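Local atomic coordinates of extracellular solute-binding protein, family 1 (PDB entry 6G7N), a protein that binds ferric iron and probably delivers it to an ABC transporter for uptake into the cell. Residues P51-M56 with N241-E246; T57-R62 with S138-Q143; K100-I105 with T229-S234; Q180-A185 with P208-V213; P222-R227 with G287-D292. One frame throughout, in Å; residues are numbered along the deposited sequence.

Contact 1: P51-M56 with N241-E246; sequences PADVFM and NAPNKE
Asp53 reaches from the loop leading into strand 54-58 to the turn before helix 245-255, where its OD1 accepts a hydrogen bond from the backbone N of Asn244 at 2.8 Å. The bond is nearly straight (161° at the hydrogen) and arrives on the syn side of the carboxylate, somewhat out of its plane. Asp53 CG lies beside its own backbone N, and this turn of the side chain carries the carboxylate across the ring of Pro243; OD1 comes within 3.0 Å of CD of that proline. The same ring edge rests on the carbonyl of Pro51, with Pro243 CD 3.3 Å from Pro51 O. Next to it, CA of Ala242 makes a CA-H...O contact of 3.5 Å with Ala52 O. Asn244 is the N-cap of the helix: with CG anti to the backbone N (chi1 -169°), its amide stands almost perpendicular to the Asp53 carboxylate (83°), OD1 capping Gly247 N and ND2 reaching Ala2 O. The other Asp53 oxygen, OD2, takes the backbone N of Asn4, so the carboxylate links strand 2-7 to the start of helix 245-255. Further along, Val54 packs on Ala248 and Leu252 of that helix, and Phe55 on helix 36-46.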
# COMPACT_ATOMS: atom_id res chain seq x y z
N PRO A 51 0.56 -15.71 21.38
CA PRO A 51 -0.66 -16.36 20.88
C PRO A 51 -1.00 -16.00 19.43
O PRO A 51 -1.94 -16.56 18.90
CB PRO A 51 -1.77 -15.83 21.81
CG PRO A 51 -1.22 -14.56 22.37
CD PRO A 51 0.28 -14.61 22.33
N ALA A 52 -0.26 -15.10 18.80
CA ALA A 52 -0.63 -14.64 17.47
C ALA A 52 -0.65 -15.79 16.46
O ALA A 52 0.29 -16.59 16.37
CB ALA A 52 0.30 -13.53 17.00
N ASP A 53 -1.71 -15.83 15.66
CA ASP A 53 -1.86 -16.80 14.56
C ASP A 53 -1.63 -16.17 13.19
O ASP A 53 -0.99 -16.77 12.32
CB ASP A 53 -3.25 -17.42 14.57
CG ASP A 53 -3.46 -18.40 15.70
OD1 ASP A 53 -2.69 -19.39 15.76
OD2 ASP A 53 -4.42 -18.21 16.49
N VAL A 54 -2.23 -15.01 12.98
CA VAL A 54 -2.14 -14.27 11.70
C VAL A 54 -1.70 -12.86 12.01
O VAL A 54 -2.19 -12.24 12.97
CB VAL A 54 -3.50 -14.24 10.98
CG1 VAL A 54 -3.44 -13.39 9.71
CG2 VAL A 54 -3.96 -15.65 10.65
N PHE A 55 -0.78 -12.34 11.20
CA PHE A 55 -0.33 -10.93 11.28
C PHE A 55 -0.75 -10.27 9.96
O PHE A 55 -0.45 -10.79 8.89
CB PHE A 55 1.20 -10.86 11.46
CG PHE A 55 1.76 -9.47 11.28
CD1 PHE A 55 1.43 -8.46 12.17
CD2 PHE A 55 2.56 -9.15 10.18
CE1 PHE A 55 1.89 -7.18 12.00
CE2 PHE A 55 3.06 -7.86 10.04
CZ PHE A 55 2.72 -6.88 10.95
N MET A 56 -1.42 -9.12 10.07
CA MET A 56 -1.79 -8.32 8.90
C MET A 56 -1.39 -6.87 9.07
O MET A 56 -1.50 -6.29 10.17
CB MET A 56 -3.29 -8.38 8.61
CG MET A 56 -3.75 -9.75 8.21
SD MET A 56 -5.45 -9.88 7.66
CE MET A 56 -5.29 -9.24 6.01
N ASN A 241 4.92 -18.98 15.48
CA ASN A 241 4.54 -20.00 16.48
C ASN A 241 3.05 -20.16 16.63
O ASN A 241 2.58 -20.58 17.66
CB ASN A 241 5.24 -19.77 17.82
CG ASN A 241 6.75 -19.73 17.69
OD1 ASN A 241 7.37 -18.65 17.78
ND2 ASN A 241 7.36 -20.89 17.43
N ALA A 242 2.30 -19.91 15.55
CA ALA A 242 0.86 -19.91 15.60
C ALA A 242 0.32 -21.10 16.38
O ALA A 242 0.60 -22.25 16.03
CB ALA A 242 0.31 -19.96 14.19
N PRO A 243 -0.50 -20.84 17.41
CA PRO A 243 -1.11 -21.97 18.11
C PRO A 243 -2.15 -22.74 17.30
O PRO A 243 -2.41 -23.91 17.59
CB PRO A 243 -1.73 -21.34 19.36
CG PRO A 243 -1.75 -19.89 19.14
CD PRO A 243 -0.75 -19.55 18.08
N ASN A 244 -2.74 -22.09 16.31
CA ASN A 244 -3.73 -22.74 15.42
C ASN A 244 -3.33 -22.48 13.97
O ASN A 244 -3.97 -21.71 13.23
CB ASN A 244 -5.12 -22.19 15.69
CG ASN A 244 -6.20 -23.00 15.00
OD1 ASN A 244 -5.92 -23.94 14.25
ND2 ASN A 244 -7.46 -22.64 15.28
N LYS A 245 -2.29 -23.17 13.54
CA LYS A 245 -1.78 -23.02 12.18
C LYS A 245 -2.84 -23.38 11.13
O LYS A 245 -3.00 -22.66 10.14
CB LYS A 245 -0.51 -23.87 11.99
CG LYS A 245 0.10 -23.78 10.61
CD LYS A 245 1.27 -24.75 10.45
CE LYS A 245 1.84 -24.67 9.05
NZ LYS A 245 3.08 -25.47 8.91
N GLU A 246 -3.54 -24.46 11.36
CA GLU A 246 -4.58 -24.90 10.43
C GLU A 246 -5.70 -23.83 10.21
O GLU A 246 -6.15 -23.53 9.09
CB GLU A 246 -5.20 -26.21 10.91

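Contact 2: T57-R62 with S138-Q143; sequences TVDAGR and SNIYNQ. With FE (Fe (III) ion), chain E; DAL (D-alanine), chain C.
The iron site, in the cleft between the two lobes of a periplasmic-binding-protein fold, contains this contact, with Val58 and Asp59 at the edge of the Tyr141 ring. Tyr141 OH binds the ferric ion at 1.9 Å, alongside N and O of the chelating D-alanine; Tyr197 and Tyr198 are further ligands. Asp59 OD2 lies in the plane of the ring, 3.3 Å from Tyr141 CD1, with carboxylate and ring only 20° from coplanar. Its OD1 caps helix 60-68, accepting from Gly61 N through the anti lone pair, and also bonds Ser144 OG, which together fix the rotation of the carboxylate. Ile140 slides alongside Asp59 in the opposite sense, CG1 lying 3.6 Å from Asp59 CG, and its CD1 touches CA of Gly61. Arg62 is modelled in two conformations. In one of them Ile140, its CG1 anti to the backbone N (chi1 -168°), covers a guanidinium face with CG2, 3.7 Å from Arg62 NH2; that NH2 donates to Val58 O (3.0 Å), from above the carbonyl plane, and to water 1 (2.8 Å). The water in turn donates to Tyr141 OH at 2.8 Å. The short metal bond is consistent with a phenolate ligand, whose negative charge the ferric ion and the donating water would be expected to stabilise; the arginine, in this conformer, may add to it.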
# COMPACT_ATOMS: atom_id res chain seq x y z
N THR A 57 -0.96 -6.26 7.97
CA THR A 57 -0.55 -4.86 7.98
C THR A 57 -0.61 -4.32 6.57
O THR A 57 -1.06 -5.00 5.66
CB THR A 57 0.82 -4.68 8.66
OG1 THR A 57 1.05 -3.30 8.97
CG2 THR A 57 1.98 -5.19 7.79
N VAL A 58 -0.19 -3.06 6.39
CA VAL A 58 -0.06 -2.48 5.05
C VAL A 58 1.40 -2.24 4.70
O VAL A 58 2.23 -1.94 5.57
CB VAL A 58 -0.90 -1.21 4.78
CG1 VAL A 58 -2.31 -1.40 5.29
CG2 VAL A 58 -0.29 0.03 5.41
N ASP A 59 1.63 -2.39 3.40
CA ASP A 59 2.88 -2.13 2.69
C ASP A 59 3.81 -3.33 2.69
O ASP A 59 4.16 -3.83 3.76
CB ASP A 59 3.59 -0.81 3.12
CG ASP A 59 4.40 -0.22 2.00
OD1 ASP A 59 5.40 -0.85 1.61
OD2 ASP A 59 3.98 0.83 1.48
N ALA A 60 4.23 -3.75 1.51
CA ALA A 60 5.18 -4.85 1.44
C ALA A 60 6.47 -4.51 2.20
O ALA A 60 7.16 -5.42 2.65
CB ALA A 60 5.49 -5.16 -0.02
N GLY A 61 6.84 -3.23 2.32
CA GLY A 61 8.00 -2.90 3.14
C GLY A 61 7.86 -3.33 4.59
O GLY A 61 8.86 -3.77 5.21
N ARG A 62 6.66 -3.17 5.16
CA ARG A 62 6.42 -3.61 6.56
C ARG A 62 6.35 -5.13 6.64
O ARG A 62 6.83 -5.71 7.62
CB ARG A 62 5.13 -3.03 7.18
CG ARG A 62 5.05 -1.52 7.38
CD ARG A 62 3.97 -1.12 8.40
NE ARG A 62 3.82 0.33 8.63
CZ ARG A 62 2.98 1.13 7.98
NH1 ARG A 62 2.92 2.43 8.29
NH2 ARG A 62 2.18 0.65 7.04
N SER A 138 9.93 9.69 6.06
CA SER A 138 9.63 8.70 7.11
C SER A 138 8.53 7.73 6.71
O SER A 138 8.36 6.70 7.37
CB SER A 138 9.21 9.43 8.42
OG SER A 138 10.22 10.30 8.87
N ASN A 139 7.74 8.11 5.70
CA ASN A 139 6.57 7.33 5.33
C ASN A 139 6.95 6.11 4.47
O ASN A 139 7.67 6.22 3.49
CB ASN A 139 5.62 8.24 4.57
CG ASN A 139 4.52 7.47 3.90
OD1 ASN A 139 4.53 7.28 2.68
ND2 ASN A 139 3.55 7.00 4.67
N ILE A 140 6.42 4.95 4.86
CA ILE A 140 6.73 3.69 4.18
C ILE A 140 6.29 3.69 2.71
O ILE A 140 6.97 3.08 1.89
CB ILE A 140 6.14 2.48 4.97
CG1 ILE A 140 6.70 1.15 4.46
CG2 ILE A 140 4.62 2.44 4.88
CD1 ILE A 140 8.14 0.90 4.77
N TYR A 141 5.18 4.35 2.37
CA TYR A 141 4.74 4.35 0.98
C TYR A 141 5.80 4.97 0.07
O TYR A 141 6.08 4.48 -1.03
CB TYR A 141 3.42 5.08 0.78
CG TYR A 141 2.32 4.78 1.77
CD1 TYR A 141 2.11 3.49 2.26
CD2 TYR A 141 1.45 5.77 2.18
CE1 TYR A 141 1.09 3.22 3.15
CE2 TYR A 141 0.40 5.52 3.07
CZ TYR A 141 0.20 4.24 3.54
OH TYR A 141 -0.80 3.99 4.43
N ASN A 142 6.36 6.09 0.53
CA ASN A 142 7.41 6.77 -0.20
C ASN A 142 8.69 5.94 -0.23
O ASN A 142 9.37 5.89 -1.27
CB ASN A 142 7.73 8.11 0.47
CG ASN A 142 6.71 9.18 0.17
OD1 ASN A 142 5.94 9.09 -0.80
ND2 ASN A 142 6.73 10.26 0.99
N GLN A 143 9.06 5.33 0.89
CA GLN A 143 10.24 4.48 0.92
C GLN A 143 10.10 3.35 -0.12
O GLN A 143 11.04 3.04 -0.85
CB GLN A 143 10.48 3.93 2.31
CG GLN A 143 10.86 5.00 3.31
CD GLN A 143 10.84 4.54 4.75
OE1 GLN A 143 10.62 3.37 5.04
NE2 GLN A 143 11.04 5.47 5.66
FE FE E . -2.70 4.29 4.15
N DAL C . -2.96 4.18 6.36
CA DAL C . -4.08 3.22 6.64
CB DAL C . -3.83 2.50 7.96
C DAL C . -4.33 2.26 5.52
O DAL C . -3.70 2.47 4.47
OXT DAL C . -5.15 1.33 5.72
O HOH W 1 0.47 2.78 6.57

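Contact 3: K100-I105 with T229-S234; sequences KRARVI and THVNIS. With DAL (D-alanine), chain C.
Arg101 and Asn232 face each other as an antiparallel hydrogen-bonded pair, Arg101 N giving to Asn232 O at 2.9 Å (170° at the hydrogen) and Asn232 N returning a bond to Arg101 O at 2.8 Å. Strands 96-108 and 231-239 thus join as antiparallel neighbours in the mixed sheet of the two-lobed solute-binding fold, where strand 231-239 also pairs with strand 54-58. Two residues further along, Arg103 N donates to His230 O at 3.1 Å. The side chain of Arg101 leaves the sheet toward the ligand cleft. Its CG sits between the backbone N and the carbonyl carbon (chi1 58°), and further bends at chi2 and chi3 fold the chain back over the backbone of Asn232 and Ile233. At the tip of the chain NH1 donates to O of the bound D-alanine at 2.9 Å, and Glu270 meets the same NH1 in a salt bridge. Ser234 OG stands close by the guanidinium, held by Glu270 and by Arg9. Arg103 extends its side chain to Asp177 and Asn142, keeping only its CB near the His230 ring. Packing on the other face of the sheet is apolar: Ala102 CB lies 4.0 Å from Thr229 CG2 and 4.3 Å from Val231 CG1, while the aliphatic part of Lys100 crosses Val231 before NZ turns to Asn291. On the Arg101 side, Asn232 OD1 is shared by two backbone donors, Ala60 N and, at 2.8 Å, N of the adjoining Ile233.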
# COMPACT_ATOMS: atom_id res chain seq x y z
N LYS A 100 -4.95 -4.24 -2.90
CA LYS A 100 -3.93 -3.54 -3.64
C LYS A 100 -4.23 -2.05 -3.68
O LYS A 100 -5.37 -1.63 -3.86
CB LYS A 100 -3.92 -4.11 -5.11
CG LYS A 100 -3.08 -3.47 -6.16
CD LYS A 100 -3.24 -4.33 -7.41
CE LYS A 100 -4.57 -4.30 -8.16
NZ LYS A 100 -4.43 -4.96 -9.48
N ARG A 101 -3.16 -1.26 -3.57
CA ARG A 101 -3.21 0.20 -3.70
C ARG A 101 -2.20 0.61 -4.77
O ARG A 101 -1.26 -0.10 -5.05
CB ARG A 101 -2.96 0.90 -2.37
CG ARG A 101 -1.61 0.58 -1.68
CD ARG A 101 -1.65 -0.58 -0.69
NE ARG A 101 -2.59 -0.42 0.40
CZ ARG A 101 -2.45 0.44 1.42
NH1 ARG A 101 -3.42 0.56 2.30
NH2 ARG A 101 -1.37 1.20 1.55
N ALA A 102 -2.39 1.79 -5.34
CA ALA A 102 -1.43 2.35 -6.32
C ALA A 102 -0.94 3.69 -5.82
O ALA A 102 -1.71 4.48 -5.28
CB ALA A 102 -2.10 2.53 -7.68
N ARG A 103 0.37 3.95 -5.99
CA ARG A 103 0.91 5.25 -5.63
C ARG A 103 0.96 6.08 -6.92
O ARG A 103 1.71 5.76 -7.84
CB ARG A 103 2.26 5.15 -4.90
CG ARG A 103 2.65 6.44 -4.18
CD ARG A 103 3.50 6.18 -2.94
NE ARG A 103 3.69 7.36 -2.10
CZ ARG A 103 2.75 7.85 -1.28
NH1 ARG A 103 1.55 7.30 -1.19
NH2 ARG A 103 3.02 8.92 -0.53
N VAL A 104 0.09 7.08 -6.97
CA VAL A 104 -0.27 7.76 -8.20
C VAL A 104 0.05 9.24 -8.14
O VAL A 104 0.33 9.79 -7.07
CB VAL A 104 -1.76 7.55 -8.51
CG1 VAL A 104 -2.04 6.05 -8.67
CG2 VAL A 104 -2.65 8.18 -7.44
N ILE A 105 -0.04 9.87 -9.32
CA ILE A 105 0.09 11.33 -9.40
C ILE A 105 -1.31 11.93 -9.25
O ILE A 105 -2.22 11.66 -10.04
CB ILE A 105 0.73 11.79 -10.71
CG1 ILE A 105 2.17 11.28 -10.83
CG2 ILE A 105 0.73 13.32 -10.79
CD1 ILE A 105 2.76 11.40 -12.22
N THR A 229 2.27 1.04 -13.49
CA THR A 229 2.15 1.79 -12.28
C THR A 229 2.68 0.99 -11.07
O THR A 229 2.51 -0.23 -11.01
CB THR A 229 0.67 2.20 -12.08
OG1 THR A 229 0.27 3.02 -13.17
CG2 THR A 229 0.39 2.89 -10.78
N HIS A 230 3.26 1.72 -10.11
CA HIS A 230 3.70 1.14 -8.83
C HIS A 230 2.48 0.79 -7.98
O HIS A 230 1.70 1.69 -7.60
CB HIS A 230 4.58 2.15 -8.12
CG HIS A 230 5.01 1.76 -6.75
ND1 HIS A 230 6.15 1.04 -6.49
CD2 HIS A 230 4.46 2.02 -5.53
CE1 HIS A 230 6.28 0.91 -5.18
NE2 HIS A 230 5.27 1.49 -4.56
N VAL A 231 2.33 -0.50 -7.71
CA VAL A 231 1.29 -1.01 -6.84
C VAL A 231 1.90 -1.59 -5.59
O VAL A 231 3.04 -2.09 -5.56
CB VAL A 231 0.34 -1.99 -7.56
CG1 VAL A 231 -0.40 -1.25 -8.67
CG2 VAL A 231 1.04 -3.22 -8.09
N ASN A 232 1.11 -1.58 -4.53
CA ASN A 232 1.56 -2.13 -3.24
C ASN A 232 0.35 -2.78 -2.58
O ASN A 232 -0.75 -2.77 -3.17
CB ASN A 232 2.23 -1.01 -2.43
CG ASN A 232 3.26 -1.47 -1.41
OD1 ASN A 232 3.20 -2.60 -0.89
ND2 ASN A 232 4.21 -0.58 -1.07
N ILE A 233 0.54 -3.37 -1.40
CA ILE A 233 -0.47 -4.27 -0.84
C ILE A 233 -0.80 -3.96 0.61
O ILE A 233 0.02 -3.47 1.39
CB ILE A 233 -0.01 -5.75 -0.95
CG1 ILE A 233 1.37 -5.98 -0.32
CG2 ILE A 233 -0.03 -6.19 -2.39
CD1 ILE A 233 1.70 -7.44 -0.07
N SER A 234 -2.04 -4.34 0.96
CA SER A 234 -2.43 -4.71 2.31
C SER A 234 -2.30 -6.23 2.38
O SER A 234 -2.78 -6.91 1.48
CB SER A 234 -3.90 -4.34 2.59
OG SER A 234 -4.13 -2.95 2.54
N DAL C . -2.96 4.18 6.36
CA DAL C . -4.08 3.22 6.64
CB DAL C . -3.83 2.50 7.96
C DAL C . -4.33 2.26 5.52
O DAL C . -3.70 2.47 4.47
OXT DAL C . -5.15 1.33 5.72

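Contact 4: Q180-A185 with P208-V213; sequences QIKAVA and PEDQAV
Val213 and Ala185 face each other where helices 177-186 and 208-216 pack together within the alpha/beta lobe that contributes Tyr197 and Tyr198 to the iron site. The two helical segments are inclined at 67°, their axes 10.6 Å apart at closest, and Ala185 and Val213 bring the backbones nearest, CA to CA 5.7 Å. The apolar contacts converge on one methyl group. With Val213 CG1 anti to the backbone N (chi1 167°), that methyl projects from the second helix and touches CG2 of Ile181 at 4.0 Å. Ala185 CB approaches the same Val213 CG1 to 3.9 Å. Lys182, one residue after Ile181, lays its CG against this methyl at 4.2 Å, and the side chains of Lys182 and Val213 cross at about a right angle. Behind this patch Leu202 of helix 196-204 packs on both Ile181 and Val213, while Val217 lies against Ile181 and Ala185; Ile181 also touches the iron ligand Tyr198, so this edge of the contact lies behind the metal site.

Charge plays a looser part at the outer margin. Asp210 OD2 is hydrogen-bonded to Ser205 OG, and its other oxygen faces Lys182. The opposite charges may still attract weakly, although they form no salt bridge: the Lys182 chain runs extended beyond CG and leaves NZ 4.6 Å from Asp210 OD1.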
# COMPACT_ATOMS: atom_id res chain seq x y z
N GLN A 180 -1.67 16.08 1.18
CA GLN A 180 -1.10 16.43 -0.13
C GLN A 180 -2.23 16.66 -1.14
O GLN A 180 -2.16 17.59 -1.95
CB GLN A 180 -0.12 15.37 -0.63
CG GLN A 180 0.90 14.91 0.38
CD GLN A 180 1.60 16.00 1.13
OE1 GLN A 180 2.08 16.97 0.55
NE2 GLN A 180 1.65 15.85 2.46
N ILE A 181 -3.25 15.81 -1.11
CA ILE A 181 -4.39 15.98 -1.99
C ILE A 181 -5.06 17.34 -1.75
O ILE A 181 -5.39 18.06 -2.71
CB ILE A 181 -5.39 14.82 -1.83
CG1 ILE A 181 -4.74 13.48 -2.23
CG2 ILE A 181 -6.66 15.07 -2.63
CD1 ILE A 181 -5.56 12.26 -1.90
N LYS A 182 -5.26 17.69 -0.48
CA LYS A 182 -5.87 18.97 -0.16
C LYS A 182 -4.98 20.14 -0.65
O LYS A 182 -5.50 21.17 -1.11
CB LYS A 182 -6.16 19.07 1.32
CG LYS A 182 -7.28 18.14 1.76
CD LYS A 182 -7.54 18.18 3.26
CE LYS A 182 -8.64 17.25 3.76
NZ LYS A 182 -8.72 17.29 5.26
N ALA A 183 -3.66 20.01 -0.55
CA ALA A 183 -2.73 21.05 -1.00
C ALA A 183 -2.78 21.20 -2.51
O ALA A 183 -2.69 22.32 -3.03
CB ALA A 183 -1.32 20.75 -0.50
N VAL A 184 -2.92 20.09 -3.24
CA VAL A 184 -3.09 20.15 -4.69
C VAL A 184 -4.40 20.88 -5.07
O VAL A 184 -4.40 21.77 -5.91
CB VAL A 184 -3.02 18.75 -5.31
CG1 VAL A 184 -3.43 18.75 -6.76
CG2 VAL A 184 -1.61 18.17 -5.16
N ALA A 185 -5.49 20.52 -4.40
CA ALA A 185 -6.79 21.19 -4.64
C ALA A 185 -6.69 22.69 -4.37
O ALA A 185 -7.29 23.49 -5.10
CB ALA A 185 -7.88 20.58 -3.76
N PRO A 208 -19.33 17.49 2.95
CA PRO A 208 -19.41 18.11 1.61
C PRO A 208 -18.09 18.73 1.12
O PRO A 208 -17.76 18.65 -0.07
CB PRO A 208 -20.50 19.17 1.78
CG PRO A 208 -21.36 18.65 2.89
CD PRO A 208 -20.44 17.91 3.82
N GLU A 209 -17.34 19.32 2.04
CA GLU A 209 -16.04 19.94 1.78
C GLU A 209 -15.05 18.93 1.18
O GLU A 209 -14.15 19.30 0.41
CB GLU A 209 -15.50 20.45 3.12
CG GLU A 209 -14.18 21.19 3.12
CD GLU A 209 -13.80 21.71 4.50
OE1 GLU A 209 -14.55 21.44 5.47
OE2 GLU A 209 -12.75 22.39 4.63
N ASP A 210 -15.14 17.69 1.63
CA ASP A 210 -14.30 16.60 1.11
C ASP A 210 -14.65 16.32 -0.35
O ASP A 210 -13.76 16.12 -1.16
CB ASP A 210 -14.44 15.33 1.97
CG ASP A 210 -13.69 15.42 3.31
OD1 ASP A 210 -12.92 16.36 3.56
OD2 ASP A 210 -13.90 14.51 4.16
N GLN A 211 -15.95 16.31 -0.69
CA GLN A 211 -16.38 16.13 -2.07
C GLN A 211 -15.85 17.26 -2.97
O GLN A 211 -15.45 17.00 -4.11
CB GLN A 211 -17.92 16.00 -2.16
N ALA A 212 -15.80 18.49 -2.45
CA ALA A 212 -15.30 19.64 -3.22
C ALA A 212 -13.82 19.52 -3.53
O ALA A 212 -13.40 19.78 -4.65
CB ALA A 212 -15.60 20.96 -2.51
N VAL A 213 -13.04 19.05 -2.55
CA VAL A 213 -11.63 18.76 -2.78
C VAL A 213 -11.50 17.69 -3.85
O VAL A 213 -10.73 17.84 -4.81
CB VAL A 213 -10.92 18.30 -1.47
CG1 VAL A 213 -9.54 17.69 -1.75
CG2 VAL A 213 -10.77 19.45 -0.50

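Contact 5: P222-R227 with G287-D292; sequences PNQNGR and GSFKND
Gln224 holds the backbone of Lys290 with both ends of its side-chain amide. OE1 accepts from Lys290 N at 2.8 Å, and NE2 donates to Lys290 O at 3.1 Å; each bond lies in the plane of its carbonyl, on a lone pair. The bend of the glutamine chain at chi2 (-63°) brings the amide alongside the backbone in this way. Lys290 answers with a fully extended side chain running back past Gln224, its NZ meeting Gly226 O at 2.8 Å and nearly along the C=O axis. Beyond, Arg227 NE and Asp292 OD2 form a long salt bridge of 3.5 Å, the two flat groups turned 54° apart. Water 2 spans the same pair, accepting from NE at 3.1 Å and donating to OD2 at 2.8 Å. The backbones meet there too, CA of Asp292 making a CA-H...O contact of 3.3 Å with Arg227 O.

These are two irregular loops at the surface of the solute-binding fold, one linking strands 217-220 and 231-239, the other preceding helix 297-301. A type I turn from Asn223 to Gly226 presents Gln224 and the Gly226 carbonyl. Asn223 ND2 lies 3.3 Å above the guanidinium plane of Arg227, and Glu121 binds both, pairing with Arg227 NH1 in a salt bridge. Asp292 OD1 is held by Thr294, while the Phe289 ring stacks on Phe221 and meets Tyr271 edge-to-face.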
# COMPACT_ATOMS: atom_id res chain seq x y z
N PRO A 222 0.87 6.36 -13.46
CA PRO A 222 2.02 6.64 -14.28
C PRO A 222 2.60 5.40 -14.97
O PRO A 222 2.32 4.25 -14.60
CB PRO A 222 3.03 7.22 -13.27
CG PRO A 222 2.21 7.67 -12.11
CD PRO A 222 1.16 6.61 -12.04
N ASN A 223 3.42 5.69 -15.97
CA ASN A 223 4.24 4.69 -16.67
C ASN A 223 3.40 3.66 -17.46
O ASN A 223 3.85 2.55 -17.73
CB ASN A 223 5.28 3.98 -15.76
CG ASN A 223 6.31 4.94 -15.17
OD1 ASN A 223 5.97 5.90 -14.50
ND2 ASN A 223 7.61 4.67 -15.41
N GLN A 224 2.23 4.10 -17.95
CA GLN A 224 1.37 3.22 -18.72
C GLN A 224 1.93 2.77 -20.04
O GLN A 224 1.53 1.72 -20.53
CB GLN A 224 0.01 3.89 -18.95
CG GLN A 224 -0.76 4.07 -17.66
CD GLN A 224 -1.09 2.75 -17.01
OE1 GLN A 224 -1.91 1.96 -17.56
NE2 GLN A 224 -0.42 2.43 -15.89
N ASN A 225 2.79 3.58 -20.64
CA ASN A 225 3.39 3.24 -21.91
C ASN A 225 4.70 2.51 -21.75
O ASN A 225 5.35 2.19 -22.74
CB ASN A 225 3.54 4.49 -22.80
CG ASN A 225 2.20 5.06 -23.19
OD1 ASN A 225 1.26 4.32 -23.45
ND2 ASN A 225 2.09 6.37 -23.21
N GLY A 226 5.07 2.21 -20.51
CA GLY A 226 6.28 1.48 -20.17
C GLY A 226 5.97 0.37 -19.21
O GLY A 226 5.15 -0.52 -19.52
N ARG A 227 6.63 0.38 -18.05
CA ARG A 227 6.58 -0.77 -17.15
C ARG A 227 5.29 -0.90 -16.35
O ARG A 227 5.06 -1.95 -15.78
CB ARG A 227 7.78 -0.77 -16.23
CG ARG A 227 7.78 0.37 -15.20
CD ARG A 227 9.02 0.32 -14.33
NE ARG A 227 9.03 1.40 -13.33
CZ ARG A 227 9.66 2.57 -13.45
NH1 ARG A 227 10.38 2.86 -14.51
NH2 ARG A 227 9.54 3.46 -12.49
N GLY A 287 -10.85 4.11 -14.17
CA GLY A 287 -10.49 3.14 -15.22
C GLY A 287 -9.43 2.17 -14.76
O GLY A 287 -8.79 2.34 -13.74
N SER A 288 -9.25 1.12 -15.55
CA SER A 288 -8.20 0.15 -15.29
C SER A 288 -6.86 0.72 -15.75
O SER A 288 -6.76 1.73 -16.46
CB SER A 288 -8.49 -1.16 -16.00
OG SER A 288 -8.59 -0.93 -17.37
N PHE A 289 -5.80 0.08 -15.29
CA PHE A 289 -4.46 0.56 -15.56
C PHE A 289 -3.47 -0.59 -15.47
O PHE A 289 -3.66 -1.56 -14.72
CB PHE A 289 -4.05 1.70 -14.59
CG PHE A 289 -4.06 1.33 -13.14
CD1 PHE A 289 -5.23 1.40 -12.42
CD2 PHE A 289 -2.89 0.92 -12.49
CE1 PHE A 289 -5.25 1.06 -11.09
CE2 PHE A 289 -2.90 0.60 -11.15
CZ PHE A 289 -4.09 0.68 -10.44
N LYS A 290 -2.41 -0.47 -16.26
CA LYS A 290 -1.34 -1.45 -16.25
C LYS A 290 -0.56 -1.39 -14.94
O LYS A 290 -0.11 -0.33 -14.53
CB LYS A 290 -0.36 -1.18 -17.39
CG LYS A 290 0.72 -2.22 -17.50
CD LYS A 290 1.68 -1.91 -18.63
CE LYS A 290 2.76 -2.97 -18.70
NZ LYS A 290 3.58 -2.80 -19.91
N ASN A 291 -0.45 -2.55 -14.30
CA ASN A 291 0.32 -2.70 -13.07
C ASN A 291 1.75 -3.17 -13.43
O ASN A 291 1.91 -4.10 -14.21
CB ASN A 291 -0.25 -3.83 -12.18
CG ASN A 291 -1.62 -3.58 -11.57
OD1 ASN A 291 -1.90 -4.17 -10.52
ND2 ASN A 291 -2.51 -2.78 -12.19
N ASP A 292 2.76 -2.58 -12.79
CA ASP A 292 4.11 -3.13 -12.87
C ASP A 292 4.12 -4.58 -12.35
O ASP A 292 3.43 -4.88 -11.37
CB ASP A 292 5.02 -2.18 -12.09
CG ASP A 292 6.51 -2.40 -12.28
OD1 ASP A 292 6.98 -3.54 -12.53
OD2 ASP A 292 7.24 -1.39 -12.16
O HOH W 2 6.41 1.21 -11.62
O HOH W 3 9.18 -0.56 -10.58
O HOH W 4 5.91 -4.58 -15.69

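In the fold
From the N terminus, the first segment met is 51-56, leading into strand 54-58: contact 1 joins it to the start of helix 245-255 and closes a loop that encloses contacts 2, 3 and 4. The chain runs straight on into contact 2, which links the end of that strand to helix 140-167 across the cleft. Contact 3, bringing strand 96-108 against strand 231-239, crosses contact 2 in chain order and touches it, Asp59 N meeting Ile233 O; both reach the D-alanine. Contact 4 nests within the loop of contact 3 and joins two helices of one lobe. Contact 5 crosses contacts 1 and 3, tying the loop after strand 217-220 to the loop before helix 297-301; Lys100 and Thr229 join contacts 3 and 5.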